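Local coordinates for protein L-threonine 3-dehydrogenase (Clostridioides difficile, PDB 7OL1) that probably oxidises the beta-hydroxyl of L-threonine with NAD+, as other threonine dehydrogenases of the epimerase/dehydratase family do, at residues A[28-33]-A[51-56]; A[74-79]-A[112-117]; A[214-219]-A[278-283]; A[227-232]-A[295-300]; A[258-263]-A[311-316]. All coordinates share one frame; numbering follows the deposited sequence.

Contact 1 of 5, residues A[28-33]-A[51-56]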
# COMPACT_ATOMS: atom_id res chain seq x y z
N THR A 28 -3.99 -8.27 -20.32
CA THR A 28 -4.85 -7.08 -20.06
C THR A 28 -4.04 -5.82 -20.35
O THR A 28 -2.82 -5.88 -20.30
CB THR A 28 -5.43 -7.12 -18.64
OG1 THR A 28 -4.41 -6.58 -17.83
CG2 THR A 28 -5.83 -8.51 -18.17
N GLY A 29 -4.70 -4.74 -20.74
CA GLY A 29 -4.06 -3.44 -21.06
C GLY A 29 -3.17 -3.54 -22.29
O GLY A 29 -2.20 -2.77 -22.41
N ALA A 30 -3.53 -4.40 -23.21
CA ALA A 30 -2.70 -4.74 -24.38
C ALA A 30 -2.50 -3.56 -25.33
O ALA A 30 -1.69 -3.73 -26.23
CB ALA A 30 -3.29 -5.91 -25.12
N LEU A 31 -3.20 -2.43 -25.20
CA LEU A 31 -3.02 -1.32 -26.19
C LEU A 31 -2.24 -0.14 -25.59
O LEU A 31 -1.96 0.83 -26.34
CB LEU A 31 -4.39 -0.88 -26.73
CG LEU A 31 -5.19 -1.96 -27.45
CD1 LEU A 31 -6.42 -1.35 -28.08
CD2 LEU A 31 -4.38 -2.70 -28.50
N GLY A 32 -1.88 -0.21 -24.30
CA GLY A 32 -0.91 0.71 -23.68
C GLY A 32 0.44 0.64 -24.37
O GLY A 32 0.58 -0.16 -25.31
N GLN A 33 1.41 1.43 -23.90
CA GLN A 33 2.76 1.58 -24.53
C GLN A 33 3.47 0.22 -24.59
O GLN A 33 3.98 -0.14 -25.69
CB GLN A 33 3.58 2.60 -23.74
CG GLN A 33 4.89 2.99 -24.42
CD GLN A 33 5.96 3.49 -23.48
OE1 GLN A 33 7.03 3.91 -23.92
NE2 GLN A 33 5.70 3.45 -22.18
N VAL A 51 -1.88 -16.21 -27.85
CA VAL A 51 -1.82 -14.87 -27.22
C VAL A 51 -3.15 -14.16 -27.49
O VAL A 51 -3.44 -13.79 -28.70
CB VAL A 51 -0.63 -14.07 -27.77
CG1 VAL A 51 -0.59 -12.65 -27.24
CG2 VAL A 51 0.66 -14.79 -27.45
N ILE A 52 -3.88 -13.99 -26.39
CA ILE A 52 -5.15 -13.21 -26.28
C ILE A 52 -4.83 -11.81 -25.78
O ILE A 52 -4.64 -11.64 -24.56
CB ILE A 52 -6.11 -13.92 -25.33
CG1 ILE A 52 -6.47 -15.31 -25.84
CG2 ILE A 52 -7.34 -13.08 -25.11
CD1 ILE A 52 -5.66 -16.37 -25.18
N ALA A 53 -4.80 -10.84 -26.69
CA ALA A 53 -4.74 -9.40 -26.34
C ALA A 53 -6.13 -8.94 -25.93
O ALA A 53 -7.05 -9.33 -26.60
CB ALA A 53 -4.26 -8.61 -27.51
N SER A 54 -6.23 -8.12 -24.89
CA SER A 54 -7.49 -7.59 -24.31
C SER A 54 -7.33 -6.10 -23.96
O SER A 54 -6.22 -5.73 -23.63
CB SER A 54 -7.89 -8.42 -23.11
OG SER A 54 -7.36 -7.94 -21.89
N SER A 55 -8.39 -5.30 -24.04
CA SER A 55 -8.41 -3.85 -23.71
C SER A 55 -9.85 -3.42 -23.41
O SER A 55 -10.74 -4.12 -23.81
CB SER A 55 -7.82 -3.03 -24.82
OG SER A 55 -7.73 -1.65 -24.46
N ARG A 56 -10.04 -2.28 -22.73
CA ARG A 56 -11.35 -1.66 -22.43
C ARG A 56 -12.01 -1.25 -23.76
O ARG A 56 -13.25 -1.41 -23.87
CB ARG A 56 -11.14 -0.46 -21.49
CG ARG A 56 -12.42 0.11 -20.89
CD ARG A 56 -12.30 1.58 -20.48
NE ARG A 56 -13.59 2.28 -20.36
CZ ARG A 56 -14.46 2.13 -19.35
NH1 ARG A 56 -14.21 1.29 -18.36
NH2 ARG A 56 -15.58 2.83 -19.33
O HOH W 1 -5.18 -1.03 -23.41
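Ala30 grips the neighbouring strand at Ser54, its backbone N giving a hydrogen bond of 3.0 Å to Ser54 O that is close to straight (160° at the hydrogen). This is the tight part of the contact. Beside the bond, the Ala30 methyl settles alongside that of Ala53, CB to CB at 3.7 Å. Ser54 OG lies 3.2 Å from Thr28 CA and bonds Ile27 O. Thr28 turns its side chain away from the strand and hands OG1 to the backbone N of Ala97.

The packing is looser one residue further on. Leu31 lays CG and CD1 across Ser55 at van der Waals distance, CD1 to OG being 3.9 Å, and a water joins the two residues where no direct bond does. It accepts from Leu31 N at 3.0 Å and lies 2.8 Å from Ser55 OG. A chi1 of -175°, with OG anti to the backbone N, turns that hydroxyl to where both the water and Arg57 O meet it. Gly32, next in the turn, is exposed.

The type I turn Gly29 to Gly32 links strand 25-28 to helix 33-46, beside the parallel strand 51-55. This is the first beta-alpha-beta unit of a Rossmann fold, its glycine-rich turn placed as in relatives that bind the NAD pyrophosphate there.

Contact 2 of 5, residues A[74-79]-A[112-117]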
# COMPACT_ATOMS: atom_id res chain seq x y z
N ASP A 74 -13.08 -5.21 -19.59
CA ASP A 74 -12.98 -4.25 -18.47
C ASP A 74 -12.59 -5.09 -17.25
O ASP A 74 -13.46 -5.78 -16.66
CB ASP A 74 -14.27 -3.45 -18.31
CG ASP A 74 -14.29 -2.61 -17.05
OD1 ASP A 74 -13.27 -2.59 -16.30
OD2 ASP A 74 -15.33 -1.97 -16.80
N VAL A 75 -11.32 -5.00 -16.87
CA VAL A 75 -10.73 -5.84 -15.79
C VAL A 75 -11.49 -5.59 -14.48
O VAL A 75 -11.38 -6.44 -13.57
CB VAL A 75 -9.23 -5.59 -15.64
CG1 VAL A 75 -8.48 -6.12 -16.85
CG2 VAL A 75 -8.92 -4.10 -15.41
N THR A 76 -12.26 -4.51 -14.37
CA THR A 76 -12.99 -4.24 -13.10
C THR A 76 -14.24 -5.08 -12.98
O THR A 76 -14.88 -4.97 -11.95
CB THR A 76 -13.40 -2.77 -12.94
OG1 THR A 76 -14.39 -2.54 -13.92
CG2 THR A 76 -12.25 -1.81 -13.15
N ASP A 77 -14.59 -5.84 -14.03
CA ASP A 77 -15.67 -6.87 -14.03
C ASP A 77 -15.06 -8.26 -13.78
O ASP A 77 -14.53 -8.87 -14.73
CB ASP A 77 -16.44 -6.73 -15.34
CG ASP A 77 -17.60 -7.69 -15.57
OD1 ASP A 77 -17.99 -8.47 -14.62
OD2 ASP A 77 -18.10 -7.66 -16.73
N LYS A 78 -15.09 -8.76 -12.55
CA LYS A 78 -14.42 -10.04 -12.22
C LYS A 78 -14.97 -11.10 -13.18
O LYS A 78 -14.19 -11.81 -13.89
CB LYS A 78 -14.65 -10.42 -10.75
CG LYS A 78 -13.67 -11.42 -10.15
CD LYS A 78 -13.93 -11.70 -8.68
CE LYS A 78 -13.81 -13.17 -8.36
NZ LYS A 78 -13.44 -13.41 -6.93
N ASN A 79 -16.30 -11.16 -13.23
CA ASN A 79 -17.05 -12.17 -14.02
C ASN A 79 -16.48 -12.25 -15.44
O ASN A 79 -16.10 -13.37 -15.87
CB ASN A 79 -18.54 -11.86 -14.06
CG ASN A 79 -19.27 -13.02 -14.70
OD1 ASN A 79 -19.59 -12.98 -15.89
ND2 ASN A 79 -19.35 -14.10 -13.95
N TRP A 112 -7.60 4.67 -8.84
CA TRP A 112 -7.67 3.71 -7.71
C TRP A 112 -8.55 2.52 -8.13
O TRP A 112 -8.07 1.36 -8.05
CB TRP A 112 -8.13 4.39 -6.41
CG TRP A 112 -8.35 3.39 -5.33
CD1 TRP A 112 -9.47 2.66 -5.10
CD2 TRP A 112 -7.37 2.92 -4.41
NE1 TRP A 112 -9.27 1.80 -4.06
CE2 TRP A 112 -7.98 1.92 -3.63
CE3 TRP A 112 -6.03 3.22 -4.18
CZ2 TRP A 112 -7.31 1.25 -2.62
CZ3 TRP A 112 -5.36 2.55 -3.20
CH2 TRP A 112 -5.99 1.58 -2.42
N ASN A 113 -9.77 2.77 -8.63
CA ASN A 113 -10.73 1.69 -8.99
C ASN A 113 -10.07 0.75 -10.01
O ASN A 113 -9.97 -0.47 -9.74
CB ASN A 113 -12.08 2.21 -9.49
CG ASN A 113 -12.92 1.11 -10.13
OD1 ASN A 113 -13.20 0.08 -9.51
ND2 ASN A 113 -13.30 1.28 -11.39
N LEU A 114 -9.61 1.29 -11.14
CA LEU A 114 -9.05 0.44 -12.21
C LEU A 114 -7.83 -0.30 -11.68
O LEU A 114 -7.74 -1.50 -11.93
CB LEU A 114 -8.69 1.23 -13.47
CG LEU A 114 -7.99 0.40 -14.57
CD1 LEU A 114 -8.85 -0.75 -15.02
CD2 LEU A 114 -7.64 1.26 -15.77
N ASN A 115 -6.91 0.40 -11.01
CA ASN A 115 -5.54 -0.14 -10.74
C ASN A 115 -5.65 -1.18 -9.64
O ASN A 115 -4.88 -2.17 -9.70
CB ASN A 115 -4.50 0.95 -10.43
CG ASN A 115 -4.23 1.88 -11.60
OD1 ASN A 115 -4.86 1.77 -12.64
ND2 ASN A 115 -3.30 2.81 -11.43
N MET A 116 -6.61 -1.02 -8.73
CA MET A 116 -6.73 -1.90 -7.54
C MET A 116 -7.85 -2.94 -7.72
O MET A 116 -7.58 -4.11 -7.45
CB MET A 116 -6.92 -1.03 -6.30
CG MET A 116 -5.80 0.00 -6.14
SD MET A 116 -4.11 -0.75 -6.08
CE MET A 116 -4.38 -1.88 -4.72
N ASN A 117 -9.04 -2.57 -8.20
CA ASN A 117 -10.11 -3.57 -8.40
C ASN A 117 -9.71 -4.43 -9.60
O ASN A 117 -9.92 -5.69 -9.57
CB ASN A 117 -11.50 -2.95 -8.49
CG ASN A 117 -11.85 -2.23 -7.19
OD1 ASN A 117 -11.65 -2.73 -6.07
ND2 ASN A 117 -12.36 -1.02 -7.35
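Asp74 OD1 is held twice by Thr76, the residue whose methyl then reaches across to Asn113 and Leu114. The hydroxyl OG1 of Thr76 donates to Asp74 OD1 at 2.6 Å, and Thr76 N donates to it at 2.9 Å, closing an Asx turn. Both donors come from the same face, above the carboxylate plane. With OG1 between the backbone N and the carbonyl carbon (chi1 68°), the hydroxyl is turned back to Asp74 and CG2 is left for the helix.

There CG2 crosses the Asn113 side chain at about a right angle, 3.7 Å from ND2. It meets the Leu114 branch in the same manner, 4.0 Å from CD1, and that CD1 also packs against Val75 CG2. Asn113 looks along its own helix: its OD1 accepts a hydrogen bond on a lone pair, in the carbonyl plane, from Asn117 ND2 at 2.6 Å. One turn further on, Asn121 ND2 bonds Val75 O. Away from this face, Trp112 and Met116 pack on Leu173 and Trp112 of the second subunit.

Between the two segments, then, the join is made by methyl groups, one of them meeting the Asn113 amide, with no hydrogen bond across; Asp74 and Asn117 take up the polar groups beside it.

Contact 3 of 5, residues A[214-219]-A[278-283]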
# COMPACT_ATOMS: atom_id res chain seq x y z
N GLU A 214 12.18 15.32 -32.75
CA GLU A 214 12.58 16.72 -33.03
C GLU A 214 14.03 16.80 -33.55
O GLU A 214 14.43 17.92 -33.89
CB GLU A 214 12.44 17.62 -31.80
CG GLU A 214 11.02 17.75 -31.26
CD GLU A 214 9.98 18.23 -32.26
OE1 GLU A 214 10.34 19.03 -33.14
OE2 GLU A 214 8.82 17.81 -32.13
N ALA A 215 14.78 15.69 -33.62
CA ALA A 215 16.19 15.66 -34.10
C ALA A 215 16.23 15.45 -35.62
O ALA A 215 17.04 16.11 -36.30
CB ALA A 215 16.98 14.58 -33.39
N LEU A 216 15.40 14.54 -36.11
CA LEU A 216 15.29 14.18 -37.55
C LEU A 216 14.32 15.12 -38.27
O LEU A 216 14.34 15.14 -39.53
CB LEU A 216 14.83 12.72 -37.64
CG LEU A 216 15.83 11.66 -37.19
CD1 LEU A 216 15.25 10.27 -37.33
CD2 LEU A 216 17.13 11.77 -37.97
N LYS A 217 13.50 15.87 -37.51
CA LYS A 217 12.34 16.68 -37.99
C LYS A 217 12.81 18.13 -38.15
O LYS A 217 12.82 18.60 -39.30
CB LYS A 217 11.13 16.42 -37.08
CG LYS A 217 9.98 17.42 -37.09
CD LYS A 217 8.65 16.83 -36.57
CE LYS A 217 7.88 17.71 -35.61
NZ LYS A 217 7.79 19.12 -36.07
N ASN A 218 13.21 18.81 -37.07
CA ASN A 218 14.06 20.03 -37.12
C ASN A 218 15.52 19.55 -37.02
O ASN A 218 15.84 18.52 -37.63
CB ASN A 218 13.71 21.05 -36.03
CG ASN A 218 12.26 21.48 -36.02
OD1 ASN A 218 11.37 20.71 -36.39
ND2 ASN A 218 12.00 22.69 -35.57
N LYS A 219 16.35 20.26 -36.26
CA LYS A 219 17.67 19.76 -35.79
C LYS A 219 17.85 20.21 -34.33
O LYS A 219 18.99 20.24 -33.84
CB LYS A 219 18.77 20.30 -36.71
CG LYS A 219 19.83 19.30 -37.13
CD LYS A 219 19.35 18.26 -38.11
CE LYS A 219 19.05 18.81 -39.49
NZ LYS A 219 18.73 17.72 -40.45
N LYS A 278 26.68 12.95 -31.73
CA LYS A 278 27.70 11.98 -32.24
C LYS A 278 27.27 11.33 -33.56
O LYS A 278 28.09 10.57 -34.13
CB LYS A 278 27.97 10.87 -31.21
CG LYS A 278 28.88 9.73 -31.68
CD LYS A 278 29.37 8.82 -30.57
CE LYS A 278 29.48 9.50 -29.21
NZ LYS A 278 30.26 8.70 -28.23
N TYR A 279 26.01 11.54 -34.00
CA TYR A 279 25.45 11.02 -35.28
C TYR A 279 24.71 12.13 -36.04
O TYR A 279 24.55 11.97 -37.24
CB TYR A 279 24.51 9.83 -35.03
CG TYR A 279 25.12 8.61 -34.37
CD1 TYR A 279 25.50 7.49 -35.10
CD2 TYR A 279 25.30 8.56 -32.99
CE1 TYR A 279 26.05 6.38 -34.49
CE2 TYR A 279 25.86 7.46 -32.37
CZ TYR A 279 26.23 6.36 -33.11
OH TYR A 279 26.77 5.28 -32.48
N ILE A 280 24.25 13.20 -35.38
CA ILE A 280 23.61 14.38 -36.05
C ILE A 280 24.28 15.67 -35.53
O ILE A 280 23.69 16.41 -34.74
CB ILE A 280 22.07 14.39 -35.83
CG1 ILE A 280 21.40 13.06 -36.21
CG2 ILE A 280 21.40 15.55 -36.56
CD1 ILE A 280 21.12 12.84 -37.70
N PRO A 281 25.54 15.97 -35.98
CA PRO A 281 26.40 16.97 -35.32
C PRO A 281 25.85 18.40 -35.15
O PRO A 281 26.32 19.08 -34.26
CB PRO A 281 27.66 17.01 -36.21
CG PRO A 281 27.68 15.65 -36.89
CD PRO A 281 26.22 15.32 -37.12
N ASP A 282 24.88 18.84 -35.97
CA ASP A 282 24.30 20.21 -35.91
C ASP A 282 23.29 20.31 -34.75
O ASP A 282 22.73 21.42 -34.58
CB ASP A 282 23.58 20.63 -37.20
CG ASP A 282 23.98 19.92 -38.49
OD1 ASP A 282 23.83 18.67 -38.56
OD2 ASP A 282 24.41 20.63 -39.42
N PHE A 283 23.05 19.23 -33.99
CA PHE A 283 21.91 19.10 -33.05
C PHE A 283 22.05 20.10 -31.89
O PHE A 283 23.16 20.30 -31.39
CB PHE A 283 21.76 17.66 -32.54
CG PHE A 283 20.57 17.50 -31.63
CD1 PHE A 283 19.28 17.49 -32.14
CD2 PHE A 283 20.73 17.44 -30.25
CE1 PHE A 283 18.18 17.40 -31.29
CE2 PHE A 283 19.63 17.35 -29.41
CZ PHE A 283 18.36 17.33 -29.93
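Leu216 and Ile280 meet at about a right angle, the CD2 branch of the leucine 4.1 Å from CD1 of the isoleucine. Lys219 crosses Ile280 the same way but at its other branch. Its chain is bent at chi2 and chi3 (72° and 70°), which folds the methylenes against the loop, so CD rests 3.7 Å from Ile280 CG2 while CG leans obliquely against Asp282 CB. The charged ends stay apart, Lys219 NZ lying 5.5 Å from Asp282 OD1, and any attraction between them is probably modest.

Ile280 thus spreads its two branches between two partners, CD1 to the helix and CG2 to the lysine. Phe283 packs next to them, its ring swung anti to the backbone N (chi1 -178°) towards the helix. The ring meets the Ala215 methyl obliquely, CE1 to CB at 3.7 Å, and Lys219 O approaches it obliquely as well. That same carbonyl O also takes a CA-H...O contact of 3.2 Å from Phe283 CA. Further in, Ala273 and Ile276 of helix 269-277 back the ring, and Leu329 and Leu332 of helix 321-334 cover Leu216.

A type I turn, Ile280 to Phe283, leads into strand 284-287, just as Lys219 leads into its parallel partner 220-223. Two helix-to-strand connections thus sit side by side at the N-terminal ends of the two strands of a small parallel sheet, as in the C-terminal substrate-binding domain of extended short-chain dehydrogenases.

Contact 4 of 5, residues A[227-232]-A[295-300]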
# COMPACT_ATOMS: atom_id res chain seq x y z
N GLU A 227 18.38 20.69 -17.31
CA GLU A 227 19.66 20.03 -17.69
C GLU A 227 20.27 19.44 -16.41
O GLU A 227 19.91 19.93 -15.32
CB GLU A 227 20.57 20.99 -18.46
CG GLU A 227 21.55 21.81 -17.63
CD GLU A 227 22.32 22.82 -18.47
OE1 GLU A 227 22.92 22.41 -19.48
OE2 GLU A 227 22.30 24.02 -18.13
N GLY A 228 21.07 18.38 -16.54
CA GLY A 228 21.65 17.66 -15.39
C GLY A 228 20.66 16.87 -14.52
O GLY A 228 21.13 16.22 -13.56
N THR A 229 19.35 16.86 -14.83
CA THR A 229 18.34 16.01 -14.13
C THR A 229 18.50 14.55 -14.59
O THR A 229 18.27 14.27 -15.77
CB THR A 229 16.91 16.52 -14.32
OG1 THR A 229 16.83 17.86 -13.82
CG2 THR A 229 15.90 15.66 -13.60
N LYS A 230 18.88 13.64 -13.68
CA LYS A 230 19.20 12.23 -14.01
C LYS A 230 18.00 11.35 -13.63
O LYS A 230 17.32 11.66 -12.60
CB LYS A 230 20.51 11.81 -13.34
CG LYS A 230 21.76 12.06 -14.18
CD LYS A 230 23.07 11.59 -13.54
CE LYS A 230 24.01 10.89 -14.51
NZ LYS A 230 24.36 9.54 -14.01
N MET A 231 17.74 10.31 -14.44
CA MET A 231 16.57 9.39 -14.34
C MET A 231 16.94 7.99 -14.84
O MET A 231 17.74 7.89 -15.78
CB MET A 231 15.40 9.92 -15.17
CG MET A 231 14.34 10.60 -14.33
SD MET A 231 13.10 11.52 -15.29
CE MET A 231 14.14 12.35 -16.49
N ASP A 232 16.35 6.93 -14.29
CA ASP A 232 16.51 5.62 -14.97
C ASP A 232 15.67 5.60 -16.25
O ASP A 232 14.55 6.17 -16.25
CB ASP A 232 16.10 4.43 -14.12
CG ASP A 232 17.01 4.21 -12.94
OD1 ASP A 232 16.80 4.93 -11.92
OD2 ASP A 232 17.88 3.32 -13.05
N SER A 295 9.19 18.56 -10.90
CA SER A 295 8.72 18.13 -9.56
C SER A 295 8.75 16.61 -9.46
O SER A 295 9.44 16.12 -8.56
CB SER A 295 7.33 18.63 -9.23
OG SER A 295 7.38 19.57 -8.17
N ILE A 296 8.06 15.91 -10.37
CA ILE A 296 7.88 14.42 -10.31
C ILE A 296 9.23 13.74 -10.60
O ILE A 296 9.52 12.72 -9.95
CB ILE A 296 6.74 13.88 -11.22
CG1 ILE A 296 5.54 14.82 -11.34
CG2 ILE A 296 6.29 12.50 -10.76
CD1 ILE A 296 4.31 14.18 -11.95
N ALA A 297 10.04 14.27 -11.52
CA ALA A 297 11.38 13.73 -11.85
C ALA A 297 12.27 13.87 -10.61
O ALA A 297 13.10 12.96 -10.36
CB ALA A 297 11.97 14.43 -13.04
N ASP A 298 12.09 14.97 -9.88
CA ASP A 298 12.80 15.25 -8.61
C ASP A 298 12.26 14.31 -7.51
O ASP A 298 13.08 13.92 -6.68
CB ASP A 298 12.79 16.75 -8.28
CG ASP A 298 13.70 17.65 -9.15
OD1 ASP A 298 14.61 17.10 -9.86
OD2 ASP A 298 13.50 18.91 -9.10
N SER A 299 10.97 13.91 -7.50
CA SER A 299 10.41 12.86 -6.58
C SER A 299 11.29 11.61 -6.64
O SER A 299 11.52 10.94 -5.60
CB SER A 299 8.99 12.40 -6.92
OG SER A 299 8.05 13.45 -6.92
N TRP A 300 11.73 11.31 -7.86
CA TRP A 300 12.15 9.96 -8.28
C TRP A 300 13.65 9.80 -8.13
O TRP A 300 14.41 10.66 -8.59
CB TRP A 300 11.78 9.71 -9.74
CG TRP A 300 10.33 9.52 -10.05
CD1 TRP A 300 9.28 9.25 -9.22
CD2 TRP A 300 9.80 9.54 -11.38
NE1 TRP A 300 8.12 9.13 -9.94
CE2 TRP A 300 8.41 9.29 -11.27
CE3 TRP A 300 10.37 9.76 -12.63
CZ2 TRP A 300 7.59 9.26 -12.39
CZ3 TRP A 300 9.56 9.74 -13.73
CH2 TRP A 300 8.19 9.49 -13.61
O HOH W 2 15.59 11.97 -10.70
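Met231 brings its sulfur up to Ala297, in the last turn of helix 291-299, and to Trp300 just beyond it. From CB the chain runs out extended through chi2, carrying CG to 4.4 Å from Trp300 CE3. SD does most of the touching: it lies 3.8 Å from Ala297 CB and stands at the edge of the indole, 5.4 Å from the centroid of its six-membered ring and 79° off the normal. The bend at chi3 (-44°) carries CE past the alanine, 4.6 Å from Ala297 CB and farther from it than SD.

The Thr229 methyl, CG2, reaches the same Ala297 CB, while its OG1 turns to Gln294 on the helix. Close by, a water lies 2.6 Å from Lys230 O and 2.7 Å from Ala297 O and can donate to either, though it has more acceptors near it than protons.

The direct contact is therefore apolar, a Met-aromatic contact at the edge of Trp300 together with methyl and sulfur packing on Ala297, and a water probably mediates what polar linkage there is between the two backbones.

Contact 5 of 5, residues A[258-263]-A[311-316]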
# COMPACT_ATOMS: atom_id res chain seq x y z
N ASN A 258 7.39 -9.12 -5.98
CA ASN A 258 6.64 -7.94 -6.48
C ASN A 258 7.16 -6.71 -5.76
O ASN A 258 6.83 -6.53 -4.59
CB ASN A 258 5.12 -8.12 -6.30
CG ASN A 258 4.54 -9.29 -7.09
OD1 ASN A 258 4.27 -9.15 -8.29
ND2 ASN A 258 4.35 -10.43 -6.41
N ALA A 259 7.99 -5.89 -6.42
CA ALA A 259 8.52 -6.09 -7.75
C ALA A 259 10.00 -5.68 -7.81
O ALA A 259 10.42 -4.78 -7.05
CB ALA A 259 7.75 -5.24 -8.74
N PHE A 260 10.72 -6.21 -8.79
CA PHE A 260 12.19 -6.12 -8.90
C PHE A 260 12.55 -4.81 -9.56
O PHE A 260 12.03 -4.59 -10.63
CB PHE A 260 12.74 -7.24 -9.78
CG PHE A 260 12.83 -8.59 -9.12
CD1 PHE A 260 13.96 -8.96 -8.42
CD2 PHE A 260 11.84 -9.54 -9.29
CE1 PHE A 260 14.07 -10.22 -7.85
CE2 PHE A 260 11.95 -10.80 -8.71
CZ PHE A 260 13.06 -11.13 -7.97
N ASN A 261 13.44 -4.02 -8.95
CA ASN A 261 14.12 -2.90 -9.65
C ASN A 261 14.80 -3.45 -10.90
O ASN A 261 15.49 -4.51 -10.81
CB ASN A 261 15.25 -2.28 -8.85
CG ASN A 261 14.80 -1.54 -7.63
OD1 ASN A 261 13.63 -1.19 -7.50
ND2 ASN A 261 15.75 -1.29 -6.74
N ILE A 262 14.65 -2.75 -12.01
CA ILE A 262 15.47 -3.04 -13.20
C ILE A 262 15.83 -1.70 -13.80
O ILE A 262 15.12 -0.72 -13.54
CB ILE A 262 14.77 -3.95 -14.22
CG1 ILE A 262 13.46 -3.34 -14.72
CG2 ILE A 262 14.53 -5.33 -13.66
CD1 ILE A 262 12.92 -4.07 -15.95
N THR A 263 16.94 -1.66 -14.52
CA THR A 263 17.40 -0.45 -15.22
C THR A 263 18.54 -0.85 -16.16
O THR A 263 19.09 -1.98 -15.99
CB THR A 263 17.80 0.65 -14.23
OG1 THR A 263 17.97 1.84 -14.99
CG2 THR A 263 19.04 0.26 -13.47
N LYS A 311 20.82 -11.15 -9.42
CA LYS A 311 21.17 -12.37 -8.63
C LYS A 311 20.07 -13.43 -8.79
O LYS A 311 20.43 -14.59 -8.84
CB LYS A 311 21.49 -12.02 -7.17
CG LYS A 311 22.79 -11.25 -6.96
CD LYS A 311 23.13 -10.97 -5.50
CE LYS A 311 23.73 -9.59 -5.32
NZ LYS A 311 23.60 -9.08 -3.93
N GLU A 312 18.79 -13.07 -8.88
CA GLU A 312 17.68 -14.03 -8.59
C GLU A 312 17.13 -14.67 -9.88
O GLU A 312 16.57 -15.78 -9.80
CB GLU A 312 16.61 -13.32 -7.77
CG GLU A 312 17.09 -12.86 -6.41
CD GLU A 312 16.03 -12.16 -5.58
OE1 GLU A 312 14.88 -12.68 -5.51
OE2 GLU A 312 16.36 -11.10 -4.99
N TRP A 313 17.24 -14.00 -11.03
CA TRP A 313 16.66 -14.50 -12.31
C TRP A 313 17.47 -13.97 -13.50
O TRP A 313 17.00 -14.09 -14.64
CB TRP A 313 15.16 -14.15 -12.44
CG TRP A 313 14.78 -12.71 -12.20
CD1 TRP A 313 14.47 -12.12 -10.99
CD2 TRP A 313 14.59 -11.69 -13.19
NE1 TRP A 313 14.15 -10.80 -11.17
CE2 TRP A 313 14.22 -10.51 -12.51
CE3 TRP A 313 14.69 -11.65 -14.57
CZ2 TRP A 313 13.97 -9.31 -13.18
CZ3 TRP A 313 14.41 -10.47 -15.24
CH2 TRP A 313 14.06 -9.31 -14.54
N ASN A 314 18.65 -13.41 -13.23
CA ASN A 314 19.66 -13.14 -14.28
C ASN A 314 19.12 -12.06 -15.23
O ASN A 314 19.25 -12.19 -16.47
CB ASN A 314 20.06 -14.43 -14.99
CG ASN A 314 21.25 -14.24 -15.90
OD1 ASN A 314 21.99 -13.26 -15.78
ND2 ASN A 314 21.42 -15.14 -16.85
N PHE A 315 18.55 -11.00 -14.66
CA PHE A 315 18.22 -9.78 -15.44
C PHE A 315 19.43 -9.43 -16.31
O PHE A 315 20.55 -9.30 -15.80
CB PHE A 315 17.76 -8.65 -14.52
CG PHE A 315 17.70 -7.30 -15.18
CD1 PHE A 315 16.78 -7.05 -16.19
CD2 PHE A 315 18.53 -6.27 -14.78
CE1 PHE A 315 16.69 -5.79 -16.77
CE2 PHE A 315 18.45 -5.01 -15.36
CZ PHE A 315 17.52 -4.77 -16.35
N LYS A 316 19.20 -9.32 -17.60
CA LYS A 316 20.22 -9.01 -18.64
C LYS A 316 19.71 -7.73 -19.31
O LYS A 316 18.71 -7.23 -18.86
CB LYS A 316 20.36 -10.29 -19.47
CG LYS A 316 21.23 -10.28 -20.73
CD LYS A 316 21.24 -11.67 -21.41
CE LYS A 316 20.78 -12.77 -20.46
NZ LYS A 316 20.92 -14.13 -21.01
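Trp313 drives the N-H edge of its indole into the face of Phe260, NE1 standing 3.0 Å above the centre of the phenyl plane. The pair is T-shaped, planes at 76° and five-membered ring to phenyl centroid 4.1 Å. Phe260 also has its rim occupied, for Glu312 OE1 lies near the ring plane, 3.4 Å from CZ. Two residues on, just past the strand, Ile262 lays CG2 over the face of Phe315 in a CH-pi contact, 3.8 Å from the centroid and 12° off the normal. Thr263 O meets the edge of that same ring, 3.2 Å from CE2. Phe315 in turn sets its CB over one face of the indole, towards the rim.

Torsions and second-shell bonds put these groups in place. With chi1 at 51° Trp313 holds CG between its backbone N and carbonyl carbon, aiming the ring at the strand. The Glu312 carboxylate is pinned by Ile255 N on OE1 and His256 ND1 on OE2. Leu246 of helix 236-248 packs on both Phe260 and Trp313, while Ser242 meets Ile262 and Phe315.

Strand 260-261 runs parallel to 184-194 on one branch of the central sheet. The arrangement is that of a Rossmann-type alpha/beta core, with aromatic side chains from helix 307-313 and the residues after it packing on strand 260-261 and the residues that follow.

Overall arrangement
From the N terminus, contact 1 closes the short loop round helix 33-46, and contact 2 then closes a separate one, joining the turn ahead of helix 78-87 to helix 108-129; the two stand in series and touch through Thr28 and Val75. The later three interlock: contacts 3, 4 and 5 cross pairwise, each opening before the previous one has closed. Contact 3, about 44 Å from contact 2 between centres, ties the end of helix 207-217 and the residues after it to the loop leading into strand 284-287. Contact 4 joins the lead-in to strand 232-235 with helix 291-299, and contact 5 returns the chain to the central sheet. A probable hydrogen bond between Asp232 and Thr263 couples contacts 4 and 5.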